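Local coordinates for Phosphoglucomutase/phosphomannomutase family protein (Burkholderia thailandensis, PDB 3UW2), which probably moves a phosphoryl group within phosphorylated sugars, as phosphohexose mutases do, and binds a metal ion, at residues Y105-S109 with V110-L114. Residues are numbered along the deposited sequence; the frame is centred on the assembly and turned at random.
Sequences YFAAS and VPLAL
Val110 lays its CG2 methyl over one face of the Phe106 ring in a CH-pi contact, 4.3 Å from the ring centroid and offset toward the rim. Its other branch, CG1, meets ring atom CE1 of Phe106 at 3.8 Å, so both prongs of the beta-branched side chain lie on the same side of the ring, at its outer end. Phe106 reaches this place because CG stands anti to its backbone N (chi1 169°), which carries the ring along the chain toward Val110. A flat aromatic suits the site: Tyr181, of helix 178-186, makes an edge-to-face contact with the same ring. Further on, the isobutyl end of Leu112 comes up to the last helical residue, with CD1 3.8 Å from Ala107 O, while the small Ala107 methyl just touches CD2.

Here helix 101-107 of the alpha/beta/alpha domain I ends and the chain runs out into strand 112-114, which pairs antiparallel with 117-119. Hydrogen bonds mark the last turn. Ser109 N donates to Phe106 O at 2.9 Å, and Val110 N adds a weak, bent bond to that carbonyl (3.3 Å, 120°). The short hydroxyl of Ser109 folds back, OG giving its proton to Tyr105 O at 2.8 Å from above the carbonyl plane. A water lies between Ala107 O and Val110 O, its oxygen 2.6 Å from Val110 O, bridging two carbonyls that cannot bond each other.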
# COMPACT_ATOMS: atom_id res chain seq x y z
N TYR A 105 -6.28 9.30 5.49
CA TYR A 105 -7.13 9.21 4.28
C TYR A 105 -8.60 9.26 4.68
O TYR A 105 -9.42 9.92 4.05
CB TYR A 105 -6.91 7.90 3.52
CG TYR A 105 -5.53 7.70 2.95
CD1 TYR A 105 -4.63 8.77 2.71
CD2 TYR A 105 -5.10 6.40 2.62
CE1 TYR A 105 -3.33 8.51 2.13
CE2 TYR A 105 -3.88 6.17 2.04
CZ TYR A 105 -2.98 7.21 1.81
OH TYR A 105 -1.69 6.83 1.26
N PHE A 106 -8.91 8.59 5.79
CA PHE A 106 -10.30 8.51 6.21
C PHE A 106 -10.76 9.93 6.63
O PHE A 106 -11.91 10.34 6.32
CB PHE A 106 -10.44 7.51 7.37
CG PHE A 106 -11.82 7.55 8.06
CD1 PHE A 106 -12.90 6.88 7.51
CD2 PHE A 106 -12.00 8.22 9.26
CE1 PHE A 106 -14.14 6.86 8.15
CE2 PHE A 106 -13.29 8.26 9.89
CZ PHE A 106 -14.33 7.58 9.35
N ALA A 107 -9.88 10.67 7.34
CA ALA A 107 -10.23 12.06 7.73
C ALA A 107 -10.47 12.95 6.47
O ALA A 107 -11.24 13.85 6.50
CB ALA A 107 -9.12 12.69 8.62
N ALA A 108 -9.81 12.63 5.35
CA ALA A 108 -9.96 13.40 4.13
C ALA A 108 -11.16 12.84 3.30
O ALA A 108 -11.48 13.34 2.22
CB ALA A 108 -8.64 13.34 3.33
N SER A 109 -11.93 11.92 3.90
CA SER A 109 -13.05 11.27 3.18
C SER A 109 -14.41 11.57 3.77
O SER A 109 -15.43 11.28 3.11
CB SER A 109 -12.87 9.75 3.15
OG SER A 109 -11.65 9.45 2.44
N VAL A 110 -14.44 12.01 5.01
CA VAL A 110 -15.74 12.15 5.71
C VAL A 110 -15.89 13.50 6.39
O VAL A 110 -14.91 14.17 6.69
CB VAL A 110 -15.99 11.05 6.79
CG1 VAL A 110 -15.83 9.62 6.17
CG2 VAL A 110 -15.08 11.27 8.02
N PRO A 111 -17.14 13.89 6.67
CA PRO A 111 -17.40 15.16 7.38
C PRO A 111 -16.73 15.08 8.76
O PRO A 111 -16.70 14.01 9.37
CB PRO A 111 -18.92 15.20 7.53
CG PRO A 111 -19.44 14.28 6.46
CD PRO A 111 -18.37 13.25 6.15
N LEU A 112 -16.15 16.19 9.22
CA LEU A 112 -15.39 16.19 10.47
C LEU A 112 -16.15 17.05 11.39
O LEU A 112 -16.45 18.20 11.03
CB LEU A 112 -14.02 16.84 10.25
CG LEU A 112 -13.19 16.01 9.26
CD1 LEU A 112 -11.88 16.69 8.87
CD2 LEU A 112 -12.94 14.63 9.85
N ALA A 113 -16.39 16.56 12.60
CA ALA A 113 -17.21 17.31 13.59
C ALA A 113 -16.31 18.27 14.36
O ALA A 113 -16.13 18.10 15.56
CB ALA A 113 -17.92 16.36 14.52
N LEU A 114 -15.72 19.23 13.65
CA LEU A 114 -14.87 20.27 14.24
C LEU A 114 -15.61 21.23 15.20
O LEU A 114 -16.82 21.37 15.13
CB LEU A 114 -14.19 21.06 13.13
CG LEU A 114 -13.36 20.29 12.10
CD1 LEU A 114 -12.75 21.29 11.15
CD2 LEU A 114 -12.31 19.31 12.70
O HOH W 1 -13.18 15.56 5.41